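Local atomic coordinates of 2-aminomuconate 6-semialdehyde dehydrogenase (Burkholderia cenocepacia, PDB entry 4U3W), a protein that probably catalyses the oxidation of 2-aminomuconate 6-semialdehyde to 2-aminomuconate, as an aldehyde dehydrogenase of the kind that uses a nicotinamide cofactor. Residues M345-L358 and A383-W395. Numbering follows the deposited sequence. Where two conformers were deposited one is given.
Sequences MGPLISRGHRDKVL and ARDDGAFVMPTIW
Leu348 and Ala388 join the two backbones directly: Leu348 N donates to Ala388 O at 2.9 Å, from above the carbonyl plane. A water bridges the segments one step further on, donating to Gly346 O and accepting from Val390 N. Past this point 345-358 turns into a helix whose N-cap is Ser350, its OG accepting from His353 N. From the first turn two arginines reach across to carbonyls of 383-395. Arg351, bent at chi3 (82°), brings one nitrogen to two of them: NH1 donates hydrogen bonds to Gly387 O (2.8 Å) and Asp385 O (2.9 Å), both tilted out of the guanidinium plane. Arg354 runs along Val390 in the opposite sense, its CD 3.5 Å from Val390 CG1, and its NH2 donates to Phe389 O near the guanidinium plane at 3.0 Å. A second water links Arg354 NH1 to Asp385 O. In this aldehyde dehydrogenase fold the contact ties the start of helix 351-366 to the connection entering strand 393-396, next to strand 370-373, outermost within this chain in its seven-stranded mixed sheet. Pro347 sets CB over the centre of one face of the Phe389 ring, 3.7 Å from the centroid, a CH-pi contact; Phe380 meets the same ring edge-to-face. Val390 splits its methyls: CG2 packs on Leu348 CD1, while CG1 also meets Leu358 CD2 tip to tip. Met345, extended until its chi3 bend, lays CE 3.8 Å from Pro392 CD.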
loop_
_atom_site.group_PDB
_atom_site.type_symbol
_atom_site.label_atom_id
_atom_site.label_comp_id
_atom_site.label_asym_id
_atom_site.label_seq_id
_atom_site.Cartn_x
_atom_site.Cartn_y
_atom_site.Cartn_z
ATOM N N MET A 345 -12.275 -29.592 29.944
ATOM C CA MET A 345 -13.351 -29.231 29.026
ATOM C C MET A 345 -14.613 -28.871 29.851
ATOM O O MET A 345 -14.979 -29.597 30.773
ATOM C CB MET A 345 -13.653 -30.388 28.037
ATOM C CG MET A 345 -14.496 -29.915 26.809
ATOM S SD MET A 345 -14.984 -31.173 25.590
ATOM C CE MET A 345 -16.496 -31.744 26.323
ATOM N N GLY A 346 -15.262 -27.768 29.509
ATOM C CA GLY A 346 -16.492 -27.331 30.200
ATOM C C GLY A 346 -17.783 -27.817 29.541
ATOM O O GLY A 346 -17.739 -28.628 28.632
ATOM N N PRO A 347 -18.941 -27.336 30.030
ATOM C CA PRO A 347 -20.250 -27.697 29.481
ATOM C C PRO A 347 -20.548 -26.952 28.140
ATOM O O PRO A 347 -19.865 -25.969 27.801
ATOM C CB PRO A 347 -21.237 -27.183 30.573
ATOM C CG PRO A 347 -20.580 -25.987 31.137
ATOM C CD PRO A 347 -19.039 -26.348 31.121
ATOM N N LEU A 348 -21.579 -27.387 27.424
ATOM C CA LEU A 348 -22.226 -26.521 26.399
ATOM C C LEU A 348 -22.929 -25.355 27.050
ATOM O O LEU A 348 -23.124 -25.292 28.296
ATOM C CB LEU A 348 -23.219 -27.308 25.554
ATOM C CG LEU A 348 -22.551 -28.521 24.888
ATOM C CD1 LEU A 348 -23.610 -29.355 24.107
ATOM C CD2 LEU A 348 -21.383 -28.176 24.014
ATOM N N ILE A 349 -23.303 -24.384 26.205
ATOM C CA ILE A 349 -23.785 -23.124 26.705
ATOM C C ILE A 349 -25.105 -23.250 27.454
ATOM O O ILE A 349 -25.374 -22.431 28.329
ATOM C CB ILE A 349 -23.953 -22.074 25.536
ATOM C CG1 ILE A 349 -24.184 -20.679 26.086
ATOM C CG2 ILE A 349 -25.032 -22.523 24.518
ATOM C CD1 ILE A 349 -22.969 -20.183 26.907
ATOM N N SER A 350 -25.922 -24.237 27.102
ATOM C CA SER A 350 -27.309 -24.262 27.627
ATOM C C SER A 350 -27.889 -25.646 27.457
ATOM O O SER A 350 -27.412 -26.409 26.621
ATOM C CB SER A 350 -28.228 -23.255 26.891
ATOM O OG SER A 350 -28.520 -23.800 25.607
ATOM N N ARG A 351 -28.926 -25.978 28.215
ATOM C CA ARG A 351 -29.500 -27.308 28.038
ATOM C C ARG A 351 -30.237 -27.444 26.706
ATOM O O ARG A 351 -30.274 -28.526 26.131
ATOM C CB ARG A 351 -30.432 -27.694 29.205
ATOM C CG ARG A 351 -29.584 -28.245 30.361
ATOM C CD ARG A 351 -30.368 -28.536 31.621
ATOM N NE ARG A 351 -31.043 -29.832 31.553
ATOM C CZ ARG A 351 -30.566 -30.980 32.036
ATOM N NH1 ARG A 351 -29.382 -31.036 32.634
ATOM N NH2 ARG A 351 -31.300 -32.093 31.947
ATOM N N GLY A 352 -30.795 -26.341 26.223
ATOM C CA GLY A 352 -31.358 -26.287 24.877
ATOM C C GLY A 352 -30.310 -26.583 23.802
ATOM O O GLY A 352 -30.550 -27.348 22.849
ATOM N N HIS A 353 -29.132 -25.984 23.918
ATOM C CA HIS A 353 -28.123 -26.312 22.923
ATOM C C HIS A 353 -27.691 -27.761 23.049
ATOM O O HIS A 353 -27.466 -28.453 22.055
ATOM C CB HIS A 353 -26.891 -25.379 23.023
ATOM C CG HIS A 353 -25.885 -25.618 21.941
ATOM N ND1 HIS A 353 -26.208 -25.552 20.600
ATOM C CD2 HIS A 353 -24.551 -25.883 21.992
ATOM C CE1 HIS A 353 -25.132 -25.813 19.875
ATOM N NE2 HIS A 353 -24.114 -26.006 20.695
ATOM N N ARG A 354 -27.537 -28.232 24.274
ATOM C CA ARG A 354 -27.223 -29.617 24.440
ATOM C C ARG A 354 -28.273 -30.542 23.799
ATOM O O ARG A 354 -27.932 -31.570 23.207
ATOM C CB ARG A 354 -27.087 -29.949 25.907
ATOM C CG ARG A 354 -26.861 -31.386 26.042
ATOM C CD ARG A 354 -26.484 -31.763 27.386
ATOM N NE ARG A 354 -27.652 -32.042 28.190
ATOM C CZ ARG A 354 -27.536 -32.547 29.406
ATOM N NH1 ARG A 354 -28.643 -32.774 30.101
ATOM N NH2 ARG A 354 -26.286 -32.825 29.912
ATOM N N ASP A 355 -29.549 -30.177 23.905
ATOM C CA ASP A 355 -30.589 -30.968 23.253
ATOM C C ASP A 355 -30.343 -31.071 21.746
ATOM O O ASP A 355 -30.510 -32.140 21.171
ATOM C CB ASP A 355 -31.982 -30.355 23.468
ATOM C CG ASP A 355 -32.515 -30.537 24.891
ATOM O OD1 ASP A 355 -32.028 -31.435 25.607
ATOM O OD2 ASP A 355 -33.430 -29.761 25.283
ATOM N N LYS A 356 -29.967 -29.956 21.105
ATOM C CA LYS A 356 -29.695 -29.988 19.661
ATOM C C LYS A 356 -28.502 -30.914 19.365
ATOM O O LYS A 356 -28.598 -31.776 18.487
ATOM C CB LYS A 356 -29.402 -28.588 19.099
ATOM N N VAL A 357 -27.423 -30.772 20.130
ATOM C CA VAL A 357 -26.210 -31.626 19.929
ATOM C C VAL A 357 -26.526 -33.114 20.159
ATOM O O VAL A 357 -26.166 -33.952 19.330
ATOM C CB VAL A 357 -25.045 -31.185 20.846
ATOM C CG1 VAL A 357 -23.870 -32.192 20.808
ATOM C CG2 VAL A 357 -24.556 -29.778 20.450
ATOM N N LEU A 358 -27.246 -33.443 21.236
ATOM C CA LEU A 358 -27.534 -34.851 21.501
ATOM C C LEU A 358 -28.470 -35.452 20.437
ATOM O O LEU A 358 -28.424 -36.639 20.153
ATOM C CB LEU A 358 -28.117 -35.029 22.914
ATOM C CG LEU A 358 -27.081 -34.797 24.021
ATOM C CD1 LEU A 358 -27.725 -34.898 25.370
ATOM C CD2 LEU A 358 -25.910 -35.773 23.967
ATOM N N ALA A 383 -25.373 -31.798 41.292
ATOM C CA ALA A 383 -26.007 -30.714 40.527
ATOM C C ALA A 383 -25.320 -30.433 39.174
ATOM O O ALA A 383 -25.915 -29.802 38.340
ATOM C CB ALA A 383 -26.082 -29.437 41.381
ATOM N N ARG A 384 -24.092 -30.905 38.946
ATOM C CA ARG A 384 -23.489 -30.751 37.635
ATOM C C ARG A 384 -24.363 -31.453 36.561
ATOM O O ARG A 384 -24.286 -31.125 35.358
ATOM C CB ARG A 384 -22.054 -31.308 37.634
ATOM C CG ARG A 384 -21.057 -30.452 38.459
ATOM C CD ARG A 384 -19.712 -31.185 38.590
ATOM N NE ARG A 384 -19.860 -32.418 39.380
ATOM C CZ ARG A 384 -18.868 -33.293 39.584
ATOM N NH1 ARG A 384 -17.654 -33.067 39.096
ATOM N NH2 ARG A 384 -19.106 -34.402 40.283
ATOM N N ASP A 385 -25.187 -32.424 36.990
ATOM C CA ASP A 385 -26.070 -33.081 36.059
ATOM C C ASP A 385 -27.193 -32.146 35.650
ATOM O O ASP A 385 -27.932 -32.478 34.742
ATOM C CB ASP A 385 -26.700 -34.382 36.640
ATOM C CG ASP A 385 -25.697 -35.511 36.766
ATOM O OD1 ASP A 385 -24.729 -35.526 35.988
ATOM O OD2 ASP A 385 -25.905 -36.418 37.620
ATOM N N ASP A 386 -27.398 -31.055 36.389
ATOM C CA ASP A 386 -28.441 -30.084 36.033
ATOM C C ASP A 386 -27.912 -29.051 35.025
ATOM O O ASP A 386 -28.680 -28.189 34.548
ATOM C CB ASP A 386 -28.964 -29.364 37.262
ATOM C CG ASP A 386 -29.690 -30.334 38.221
ATOM O OD1 ASP A 386 -30.104 -31.425 37.768
ATOM O OD2 ASP A 386 -29.853 -29.980 39.396
ATOM N N GLY A 387 -26.630 -29.149 34.730
ATOM C CA GLY A 387 -25.973 -28.330 33.707
ATOM C C GLY A 387 -26.064 -28.958 32.315
ATOM O O GLY A 387 -26.998 -29.752 32.009
ATOM N N ALA A 388 -25.111 -28.603 31.452
ATOM C CA ALA A 388 -25.281 -28.907 30.030
ATOM C C ALA A 388 -24.089 -29.614 29.479
ATOM O O ALA A 388 -23.627 -29.285 28.374
ATOM C CB ALA A 388 -25.555 -27.590 29.209
ATOM N N PHE A 389 -23.558 -30.590 30.229
ATOM C CA PHE A 389 -22.333 -31.274 29.781
ATOM C C PHE A 389 -22.561 -32.351 28.734
ATOM O O PHE A 389 -23.546 -33.087 28.794
ATOM C CB PHE A 389 -21.596 -31.936 30.970
ATOM C CG PHE A 389 -21.015 -30.956 31.942
ATOM C CD1 PHE A 389 -19.719 -30.469 31.753
ATOM C CD2 PHE A 389 -21.772 -30.496 33.020
ATOM C CE1 PHE A 389 -19.145 -29.586 32.647
ATOM C CE2 PHE A 389 -21.219 -29.580 33.922
ATOM C CZ PHE A 389 -19.896 -29.113 33.724
ATOM N N VAL A 390 -21.626 -32.459 27.798
ATOM C CA VAL A 390 -21.588 -33.643 26.930
ATOM C C VAL A 390 -20.153 -34.036 26.712
ATOM O O VAL A 390 -19.233 -33.226 26.890
ATOM C CB VAL A 390 -22.239 -33.446 25.544
ATOM C CG1 VAL A 390 -23.721 -33.029 25.666
ATOM C CG2 VAL A 390 -21.464 -32.414 24.748
ATOM N N MET A 391 -19.951 -35.319 26.379
ATOM C CA MET A 391 -18.579 -35.852 26.257
ATOM C C MET A 391 -17.983 -35.562 24.874
ATOM O O MET A 391 -18.709 -35.519 23.872
ATOM C CB MET A 391 -18.535 -37.386 26.528
ATOM C CG MET A 391 -18.896 -37.836 27.960
ATOM S SD MET A 391 -18.043 -36.980 29.304
ATOM C CE MET A 391 -16.468 -37.799 29.312
ATOM N N PRO A 392 -16.643 -35.382 24.817
ATOM C CA PRO A 392 -15.946 -35.317 23.524
ATOM C C PRO A 392 -16.281 -36.533 22.667
ATOM O O PRO A 392 -16.210 -37.638 23.166
ATOM C CB PRO A 392 -14.442 -35.369 23.898
ATOM C CG PRO A 392 -14.353 -35.181 25.370
ATOM C CD PRO A 392 -15.722 -35.464 25.968
ATOM N N THR A 393 -16.607 -36.337 21.395
ATOM C CA THR A 393 -17.113 -37.438 20.575
ATOM C C THR A 393 -16.350 -37.531 19.256
ATOM O O THR A 393 -16.026 -36.518 18.669
ATOM C CB THR A 393 -18.637 -37.254 20.331
ATOM O OG1 THR A 393 -19.289 -37.234 21.603
ATOM C CG2 THR A 393 -19.230 -38.347 19.471
ATOM N N ILE A 394 -16.004 -38.753 18.849
ATOM C CA ILE A 394 -15.356 -39.019 17.568
ATOM C C ILE A 394 -16.187 -40.060 16.803
ATOM O O ILE A 394 -16.544 -41.086 17.361
ATOM C CB ILE A 394 -13.906 -39.561 17.779
ATOM C CG1 ILE A 394 -13.006 -38.550 18.514
ATOM C CG2 ILE A 394 -13.258 -40.017 16.465
ATOM C CD1 ILE A 394 -11.685 -39.257 19.007
ATOM N N TRP A 395 -16.505 -39.780 15.534
ATOM C CA TRP A 395 -17.190 -40.738 14.647
ATOM C C TRP A 395 -16.293 -41.178 13.481
ATOM O O TRP A 395 -15.394 -40.433 13.070
ATOM C CB TRP A 395 -18.438 -40.133 14.048
ATOM C CG TRP A 395 -19.504 -39.769 15.041
ATOM C CD1 TRP A 395 -19.902 -40.492 16.123
ATOM C CD2 TRP A 395 -20.288 -38.563 15.041
ATOM N NE1 TRP A 395 -20.894 -39.807 16.800
ATOM C CE2 TRP A 395 -21.148 -38.626 16.150
ATOM C CE3 TRP A 395 -20.348 -37.453 14.197
ATOM C CZ2 TRP A 395 -22.047 -37.613 16.448
ATOM C CZ3 TRP A 395 -21.227 -36.445 14.492
ATOM C CH2 TRP A 395 -22.084 -36.541 15.603
HETATM O O HOH W 1 -19.377 -30.568 27.873
HETATM O O HOH W 2 -24.898 -32.069 32.617
HETATM O O HOH W 3 -27.673 -34.422 32.450
#